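Local coordinates for exopolysaccharide biosynthesis protein (Pantoea stewartii subsp. stewartii DC283, PDB 6TGF) that modifies the exopolysaccharide of the bacterial biofilm, probably as a glycan hydrolase built on a parallel beta-helix like that of phage tailspikes, at residues G200-A211 / F219-V229; A245-K256 / A275-F285. All coordinates share one frame; numbering follows the deposited sequence.

How the contacts relate
The two contacts follow one another in sequence: contact 1 closes with strand 224-228 before contact 2 opens just ahead of helix 252-265. Their centres are 24 Å apart, their nearest atoms about 9 Å, and they share no element. Contact 1 joins neighbouring strands of a small mixed sheet, so regular backbone bonds hold it and an arginine and a histidine add side-chain grips. Contact 2 sets a loop and helix start among the first strands of the parallel beta-helix, where D250 and S251 side chains carry much of the polar contact. Both are partly buried; in contact 1 even R228 is buried, with backbone carbonyls and D240 as partners, while E203 and R227 lie at the surface.

Contact 1: residues G200-A211 / F219-V229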
# COMPACT_ATOMS: atom_id res chain seq x y z
N GLY B 200 -6.97 -35.26 -10.32
CA GLY B 200 -7.96 -35.52 -9.27
C GLY B 200 -7.83 -36.92 -8.68
O GLY B 200 -8.79 -37.38 -8.03
N GLY B 201 -6.68 -37.58 -8.90
CA GLY B 201 -6.35 -38.89 -8.32
C GLY B 201 -5.78 -38.74 -6.92
O GLY B 201 -5.64 -37.59 -6.45
N GLY B 202 -5.45 -39.86 -6.27
CA GLY B 202 -4.85 -39.87 -4.92
C GLY B 202 -4.99 -41.21 -4.23
O GLY B 202 -5.41 -42.19 -4.89
N GLU B 203 -4.65 -41.25 -2.94
CA GLU B 203 -4.71 -42.45 -2.06
C GLU B 203 -6.00 -42.40 -1.24
O GLU B 203 -6.30 -41.33 -0.68
CB GLU B 203 -3.47 -42.49 -1.16
CG GLU B 203 -3.41 -43.71 -0.26
CD GLU B 203 -2.04 -43.99 0.33
OE1 GLU B 203 -1.03 -43.64 -0.31
OE2 GLU B 203 -1.99 -44.57 1.44
N PHE B 204 -6.72 -43.52 -1.18
CA PHE B 204 -8.04 -43.64 -0.51
C PHE B 204 -8.02 -44.82 0.47
O PHE B 204 -7.40 -45.85 0.16
CB PHE B 204 -9.15 -43.78 -1.56
CG PHE B 204 -9.45 -42.50 -2.30
CD1 PHE B 204 -8.64 -42.07 -3.33
CD2 PHE B 204 -10.54 -41.71 -1.94
CE1 PHE B 204 -8.91 -40.89 -4.01
CE2 PHE B 204 -10.81 -40.53 -2.62
CZ PHE B 204 -9.99 -40.13 -3.65
N VAL B 205 -8.69 -44.64 1.61
CA VAL B 205 -8.80 -45.64 2.71
C VAL B 205 -10.28 -46.02 2.84
O VAL B 205 -11.12 -45.11 3.00
CB VAL B 205 -8.19 -45.11 4.03
CG1 VAL B 205 -8.80 -43.79 4.48
CG2 VAL B 205 -8.26 -46.12 5.15
N GLY B 206 -10.59 -47.32 2.74
CA GLY B 206 -11.96 -47.85 2.65
C GLY B 206 -12.63 -47.97 4.01
O GLY B 206 -11.90 -48.10 5.01
N SER B 207 -13.96 -47.93 4.03
CA SER B 207 -14.80 -48.08 5.25
C SER B 207 -16.19 -48.61 4.89
O SER B 207 -16.65 -48.32 3.77
CB SER B 207 -14.90 -46.77 6.00
OG SER B 207 -15.60 -46.94 7.22
N PHE B 208 -16.80 -49.36 5.80
CA PHE B 208 -18.21 -49.84 5.72
C PHE B 208 -19.10 -48.95 6.60
O PHE B 208 -20.33 -49.14 6.56
CB PHE B 208 -18.30 -51.31 6.14
CG PHE B 208 -17.37 -52.22 5.37
CD1 PHE B 208 -17.62 -52.52 4.03
CD2 PHE B 208 -16.25 -52.77 5.97
CE1 PHE B 208 -16.77 -53.35 3.32
CE2 PHE B 208 -15.40 -53.61 5.26
CZ PHE B 208 -15.66 -53.90 3.94
N GLN B 209 -18.50 -48.03 7.35
CA GLN B 209 -19.22 -46.99 8.14
C GLN B 209 -19.96 -46.07 7.17
O GLN B 209 -19.42 -45.74 6.11
CB GLN B 209 -18.25 -46.19 9.01
CG GLN B 209 -17.58 -47.01 10.10
CD GLN B 209 -18.57 -47.55 11.11
OE1 GLN B 209 -18.64 -48.75 11.35
NE2 GLN B 209 -19.35 -46.66 11.69
N PRO B 210 -21.19 -45.61 7.49
CA PRO B 210 -21.97 -44.81 6.55
C PRO B 210 -21.43 -43.38 6.43
O PRO B 210 -21.15 -42.78 7.45
CB PRO B 210 -23.40 -44.80 7.14
CG PRO B 210 -23.35 -45.70 8.36
CD PRO B 210 -21.89 -45.82 8.76
N ALA B 211 -21.28 -42.89 5.20
CA ALA B 211 -20.83 -41.52 4.86
C ALA B 211 -21.40 -41.11 3.50
O ALA B 211 -21.32 -41.93 2.56
CB ALA B 211 -19.32 -41.44 4.88
N PHE B 219 -16.19 -40.78 -1.63
CA PHE B 219 -16.87 -41.49 -2.74
C PHE B 219 -17.47 -42.79 -2.20
O PHE B 219 -16.70 -43.68 -1.80
CB PHE B 219 -15.89 -41.77 -3.89
CG PHE B 219 -15.21 -40.54 -4.44
CD1 PHE B 219 -15.80 -39.80 -5.45
CD2 PHE B 219 -13.99 -40.12 -3.93
CE1 PHE B 219 -15.17 -38.66 -5.95
CE2 PHE B 219 -13.37 -38.99 -4.43
CZ PHE B 219 -13.96 -38.26 -5.44
N SER B 220 -18.80 -42.87 -2.17
CA SER B 220 -19.57 -43.96 -1.50
C SER B 220 -20.29 -44.84 -2.54
O SER B 220 -20.67 -44.32 -3.61
CB SER B 220 -20.54 -43.40 -0.50
OG SER B 220 -21.37 -42.41 -1.08
N GLY B 221 -20.45 -46.12 -2.20
CA GLY B 221 -21.25 -47.10 -2.95
C GLY B 221 -22.34 -47.68 -2.07
O GLY B 221 -22.76 -47.00 -1.12
N ASP B 222 -22.78 -48.91 -2.37
CA ASP B 222 -23.88 -49.60 -1.64
C ASP B 222 -23.29 -50.27 -0.39
O ASP B 222 -22.83 -51.42 -0.49
CB ASP B 222 -24.60 -50.60 -2.56
CG ASP B 222 -26.01 -50.93 -2.13
OD1 ASP B 222 -26.42 -50.51 -1.03
OD2 ASP B 222 -26.71 -51.62 -2.90
N GLY B 223 -23.29 -49.55 0.74
CA GLY B 223 -22.90 -50.07 2.06
C GLY B 223 -21.41 -49.91 2.33
O GLY B 223 -20.88 -50.66 3.18
N PHE B 224 -20.75 -48.97 1.64
CA PHE B 224 -19.31 -48.65 1.82
C PHE B 224 -19.00 -47.28 1.22
O PHE B 224 -19.85 -46.71 0.49
CB PHE B 224 -18.44 -49.72 1.15
CG PHE B 224 -18.53 -49.76 -0.35
CD1 PHE B 224 -17.74 -48.94 -1.14
CD2 PHE B 224 -19.41 -50.62 -0.98
CE1 PHE B 224 -17.83 -48.97 -2.52
CE2 PHE B 224 -19.50 -50.66 -2.37
CZ PHE B 224 -18.71 -49.84 -3.13
N HIS B 225 -17.80 -46.77 1.51
CA HIS B 225 -17.25 -45.51 0.93
C HIS B 225 -15.72 -45.55 0.99
O HIS B 225 -15.17 -46.41 1.70
CB HIS B 225 -17.84 -44.28 1.63
CG HIS B 225 -17.23 -43.98 2.96
ND1 HIS B 225 -17.73 -44.49 4.14
CD2 HIS B 225 -16.17 -43.20 3.30
CE1 HIS B 225 -17.00 -44.05 5.15
NE2 HIS B 225 -16.04 -43.26 4.66
N TRP B 226 -15.08 -44.64 0.26
CA TRP B 226 -13.62 -44.39 0.27
C TRP B 226 -13.37 -42.93 0.68
O TRP B 226 -14.00 -42.04 0.08
CB TRP B 226 -13.01 -44.69 -1.10
CG TRP B 226 -13.18 -46.11 -1.54
CD1 TRP B 226 -14.23 -46.62 -2.26
CD2 TRP B 226 -12.28 -47.21 -1.31
NE1 TRP B 226 -14.04 -47.96 -2.48
CE2 TRP B 226 -12.86 -48.35 -1.91
CE3 TRP B 226 -11.06 -47.35 -0.65
CZ2 TRP B 226 -12.25 -49.60 -1.88
CZ3 TRP B 226 -10.45 -48.59 -0.62
CH2 TRP B 226 -11.04 -49.70 -1.22
N ARG B 227 -12.51 -42.72 1.68
CA ARG B 227 -12.13 -41.37 2.19
C ARG B 227 -10.74 -41.03 1.65
O ARG B 227 -9.81 -41.83 1.85
CB ARG B 227 -12.19 -41.34 3.72
CG ARG B 227 -11.67 -40.06 4.36
CD ARG B 227 -12.22 -39.81 5.75
NE ARG B 227 -12.86 -40.99 6.34
CZ ARG B 227 -14.14 -41.09 6.71
NH1 ARG B 227 -14.97 -40.06 6.58
NH2 ARG B 227 -14.59 -42.22 7.21
N ARG B 228 -10.62 -39.88 0.96
CA ARG B 228 -9.34 -39.36 0.41
C ARG B 228 -8.37 -39.10 1.57
O ARG B 228 -8.81 -38.52 2.59
CB ARG B 228 -9.58 -38.08 -0.39
CG ARG B 228 -8.35 -37.57 -1.12
CD ARG B 228 -8.63 -36.30 -1.91
NE ARG B 228 -8.15 -36.45 -3.28
CZ ARG B 228 -8.91 -36.69 -4.34
NH1 ARG B 228 -10.22 -36.81 -4.23
NH2 ARG B 228 -8.35 -36.82 -5.53
N VAL B 229 -7.11 -39.53 1.43
CA VAL B 229 -6.01 -39.21 2.38
C VAL B 229 -5.51 -37.80 2.04
O VAL B 229 -4.84 -37.64 1.00
CB VAL B 229 -4.88 -40.25 2.34
CG1 VAL B 229 -3.76 -39.91 3.31
CG2 VAL B 229 -5.39 -41.66 2.60
O HOH W 1 -5.42 -36.39 -3.20
O HOH W 2 -20.49 -45.57 3.52
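An antiparallel beta pairing in the mixed sheet that precedes the beta-helix joins strand 202-207 to strand 224-228, with V205-R227 and S207-H225 as hydrogen-bonded pairs and F204-R228 and G206-W226 as non-hydrogen-bonded ones. V205 N reaches R227 O at 3.0 Å and R227 N returns to V205 O. F204, W226 and R228 share one face of the sheet, where L176 of helix 173-176 touches W226, while I188 of the neighbouring strand 187-190 flanks F204 and W226. There G206, having no side chain, lets the indole of W226 lie flat on the backbone, its CE3 3.5 Å from G206 CA; W226 NE1 bonds to T179 O. The F204 ring meets F219 obliquely, with CE2 3.5 Å from F219 CD2.

R228 suits the end of the pairing because its long chain, with CG anti to the backbone N (chi1 -173°) and a bend at chi3, runs past F204 to the glycines G200-G202. F204 CZ lies over one face of the guanidinium, whose plane is turned 70° from the ring. NH2 gives a bond to G200 O, in the guanidinium plane but above the carbonyl's, and a weak one to G201 O; D240 forms a salt bridge with the same nitrogen.

On the other face, S207 OG takes Q209 N in an ST turn and also bonds E184. H225 has CG between its backbone N and carbonyl carbon, which turns the imidazole toward A211. ND1 makes a weak bond to Q209 O, while A211 CB sits 3.5 Å from the centroid of the H225 ring, 12° off its normal, in a CH-pi contact.

Contact 2: residues A245-K256 / A275-F285; sequences ADGKTDSAPAIK and AGTFFVTGCDF
The backbone of 245-256 runs as a loop beside strand 276-279 and then turns into helix 252-265, with the CA atoms of G247 and F278 4.3 Å apart and those of A252 and V280 5.1 Å. A water takes the N-H of F279 and donates to T249 O, and F279 O receives both the N-H and the hydroxyl of S251. The first bond is nearly straight (167°, S251 N to F279 O 2.8 Å); the hydroxyl comes from above the carbonyl plane. S251 stands at the N-cap position, yet its OG makes no capping bond and goes to F279 O instead; a short hydroxyl side chain suits this place beside V280.

D250 meets T281 at about a right angle. Its CG is anti to the backbone N (chi1 -171°), bringing the carboxylate to T281, where D250 OD1 takes T281 N at 3.1 Å and D250 OD2 takes T281 OG1 at 2.7 Å. OD1 also accepts A252 N from the opposite face of its plane, an Asx turn that leads into the helix. Aspartate fits because its two oxygens serve three donors. D246 likewise folds the loop by accepting K248 N and T249 N at OD1.

Apolar groups close the inner side. A245 CA lies over one face of the F278 ring. I255 CD1 packs 3.5 Å from V280 CG2, and I255 CG2 approaches the edge of F285 at its CZ, 4.0 Å away, near C283. Strand 283-284 is the outermost of its parallel sheet, and helix 252-265, which comes just before these early strands in the chain, packs on them through I255, consistent with an N-terminal cap of the parallel beta-helix.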
# COMPACT_ATOMS: atom_id res chain seq x y z
N ALA B 245 -9.88 -29.09 -16.86
CA ALA B 245 -9.30 -27.83 -17.37
C ALA B 245 -9.23 -27.88 -18.91
O ALA B 245 -8.11 -27.74 -19.45
CB ALA B 245 -7.94 -27.60 -16.76
N ASP B 246 -10.38 -28.07 -19.57
CA ASP B 246 -10.49 -28.16 -21.05
C ASP B 246 -11.33 -26.99 -21.60
O ASP B 246 -11.44 -26.90 -22.84
CB ASP B 246 -11.06 -29.52 -21.48
CG ASP B 246 -12.51 -29.77 -21.11
OD1 ASP B 246 -13.11 -28.90 -20.45
OD2 ASP B 246 -13.03 -30.84 -21.49
N GLY B 247 -11.90 -26.15 -20.73
CA GLY B 247 -12.66 -24.94 -21.12
C GLY B 247 -13.98 -25.26 -21.82
O GLY B 247 -14.60 -24.31 -22.33
N LYS B 248 -14.39 -26.54 -21.84
CA LYS B 248 -15.61 -27.03 -22.53
C LYS B 248 -16.57 -27.66 -21.51
O LYS B 248 -17.74 -27.25 -21.47
CB LYS B 248 -15.26 -28.08 -23.60
CG LYS B 248 -14.33 -27.61 -24.71
CD LYS B 248 -14.63 -26.23 -25.22
CE LYS B 248 -14.03 -25.97 -26.58
NZ LYS B 248 -14.50 -24.68 -27.13
N THR B 249 -16.08 -28.65 -20.76
CA THR B 249 -16.86 -29.43 -19.76
C THR B 249 -17.28 -28.51 -18.61
O THR B 249 -16.39 -27.86 -18.02
CB THR B 249 -16.05 -30.63 -19.23
OG1 THR B 249 -15.44 -31.28 -20.34
CG2 THR B 249 -16.91 -31.61 -18.46
N ASP B 250 -18.58 -28.47 -18.31
CA ASP B 250 -19.16 -27.66 -17.21
C ASP B 250 -18.57 -28.14 -15.89
O ASP B 250 -18.77 -29.33 -15.55
CB ASP B 250 -20.69 -27.72 -17.22
CG ASP B 250 -21.36 -26.75 -16.27
OD1 ASP B 250 -20.66 -25.87 -15.72
OD2 ASP B 250 -22.59 -26.88 -16.08
N SER B 251 -17.86 -27.26 -15.18
CA SER B 251 -17.23 -27.53 -13.86
C SER B 251 -18.08 -26.93 -12.73
O SER B 251 -17.56 -26.84 -11.60
CB SER B 251 -15.81 -27.01 -13.83
OG SER B 251 -15.77 -25.62 -14.09
N ALA B 252 -19.33 -26.55 -13.02
CA ALA B 252 -20.30 -26.03 -12.03
C ALA B 252 -20.58 -27.10 -10.98
O ALA B 252 -20.57 -26.80 -9.79
CB ALA B 252 -21.57 -25.56 -12.71
N PRO B 253 -20.84 -28.38 -11.36
CA PRO B 253 -21.05 -29.44 -10.38
C PRO B 253 -19.90 -29.57 -9.37
O PRO B 253 -20.17 -29.72 -8.19
CB PRO B 253 -21.17 -30.71 -11.23
CG PRO B 253 -21.63 -30.21 -12.58
CD PRO B 253 -20.95 -28.87 -12.74
N ALA B 254 -18.66 -29.52 -9.86
CA ALA B 254 -17.42 -29.60 -9.06
C ALA B 254 -17.35 -28.41 -8.09
O ALA B 254 -17.08 -28.64 -6.89
CB ALA B 254 -16.21 -29.64 -9.96
N ILE B 255 -17.60 -27.20 -8.60
CA ILE B 255 -17.59 -25.93 -7.82
C ILE B 255 -18.64 -26.01 -6.71
O ILE B 255 -18.32 -25.63 -5.57
CB ILE B 255 -17.80 -24.71 -8.75
CG1 ILE B 255 -16.58 -24.49 -9.66
CG2 ILE B 255 -18.13 -23.46 -7.94
CD1 ILE B 255 -16.84 -23.57 -10.82
N LYS B 256 -19.85 -26.49 -7.04
CA LYS B 256 -20.97 -26.67 -6.08
C LYS B 256 -20.59 -27.74 -5.04
O LYS B 256 -20.89 -27.52 -3.85
CB LYS B 256 -22.25 -27.06 -6.82
CG LYS B 256 -22.87 -25.95 -7.66
CD LYS B 256 -24.31 -26.23 -8.05
CE LYS B 256 -24.81 -25.33 -9.16
NZ LYS B 256 -24.97 -26.06 -10.44
N ALA B 275 -4.63 -24.19 -12.16
CA ALA B 275 -4.29 -23.40 -13.37
C ALA B 275 -5.02 -24.00 -14.58
O ALA B 275 -5.17 -25.24 -14.63
CB ALA B 275 -2.80 -23.36 -13.58
N GLY B 276 -5.49 -23.15 -15.50
CA GLY B 276 -6.13 -23.56 -16.77
C GLY B 276 -7.42 -22.79 -17.05
O GLY B 276 -7.78 -21.93 -16.23
N THR B 277 -8.07 -23.10 -18.17
CA THR B 277 -9.37 -22.52 -18.60
C THR B 277 -10.50 -23.46 -18.19
O THR B 277 -10.41 -24.66 -18.53
CB THR B 277 -9.37 -22.25 -20.11
OG1 THR B 277 -8.24 -21.43 -20.41
CG2 THR B 277 -10.63 -21.57 -20.59
N PHE B 278 -11.52 -22.94 -17.51
CA PHE B 278 -12.67 -23.72 -16.96
C PHE B 278 -13.99 -23.13 -17.46
O PHE B 278 -14.15 -21.89 -17.42
CB PHE B 278 -12.62 -23.74 -15.43
CG PHE B 278 -11.46 -24.52 -14.88
CD1 PHE B 278 -10.21 -23.95 -14.77
CD2 PHE B 278 -11.62 -25.84 -14.49
CE1 PHE B 278 -9.13 -24.67 -14.27
CE2 PHE B 278 -10.54 -26.56 -13.99
CZ PHE B 278 -9.31 -25.97 -13.88
N PHE B 279 -14.91 -23.99 -17.90
CA PHE B 279 -16.30 -23.65 -18.28
C PHE B 279 -17.20 -23.80 -17.05
O PHE B 279 -17.23 -24.89 -16.45
CB PHE B 279 -16.79 -24.52 -19.44
CG PHE B 279 -18.19 -24.22 -19.89
CD1 PHE B 279 -18.52 -22.98 -20.41
CD2 PHE B 279 -19.19 -25.18 -19.77
CE1 PHE B 279 -19.82 -22.71 -20.82
CE2 PHE B 279 -20.49 -24.90 -20.18
CZ PHE B 279 -20.80 -23.67 -20.70
N VAL B 280 -17.91 -22.72 -16.69
CA VAL B 280 -18.77 -22.64 -15.47
C VAL B 280 -20.12 -22.03 -15.86
O VAL B 280 -20.14 -20.86 -16.28
CB VAL B 280 -18.08 -21.82 -14.36
CG1 VAL B 280 -18.93 -21.75 -13.10
CG2 VAL B 280 -16.69 -22.34 -14.04
N THR B 281 -21.20 -22.81 -15.73
CA THR B 281 -22.61 -22.32 -15.82
C THR B 281 -22.97 -21.64 -14.49
O THR B 281 -22.32 -21.97 -13.47
CB THR B 281 -23.58 -23.45 -16.17
OG1 THR B 281 -23.41 -24.50 -15.22
CG2 THR B 281 -23.39 -23.99 -17.57
N GLY B 282 -23.95 -20.74 -14.51
CA GLY B 282 -24.42 -19.97 -13.35
C GLY B 282 -24.56 -20.84 -12.10
O GLY B 282 -25.41 -21.75 -12.10
N CYS B 283 -23.74 -20.56 -11.08
CA CYS B 283 -23.77 -21.23 -9.75
C CYS B 283 -24.53 -20.35 -8.75
O CYS B 283 -24.07 -19.23 -8.48
CB CYS B 283 -22.35 -21.49 -9.24
SG CYS B 283 -21.47 -22.76 -10.18
N ASP B 284 -25.66 -20.85 -8.24
CA ASP B 284 -26.55 -20.14 -7.28
C ASP B 284 -26.34 -20.72 -5.88
O ASP B 284 -26.85 -21.82 -5.61
CB ASP B 284 -28.01 -20.20 -7.73
CG ASP B 284 -28.91 -19.16 -7.07
OD1 ASP B 284 -28.73 -18.90 -5.86
OD2 ASP B 284 -29.77 -18.61 -7.78
N PHE B 285 -25.60 -20.00 -5.02
CA PHE B 285 -25.46 -20.26 -3.57
C PHE B 285 -26.29 -19.23 -2.79
O PHE B 285 -25.85 -18.77 -1.72
CB PHE B 285 -23.98 -20.20 -3.15
CG PHE B 285 -23.02 -20.86 -4.10
CD1 PHE B 285 -22.91 -22.24 -4.16
CD2 PHE B 285 -22.20 -20.10 -4.92
CE1 PHE B 285 -22.02 -22.85 -5.03
CE2 PHE B 285 -21.30 -20.71 -5.79
CZ PHE B 285 -21.21 -22.08 -5.84
O HOH W 3 -14.01 -26.86 -17.71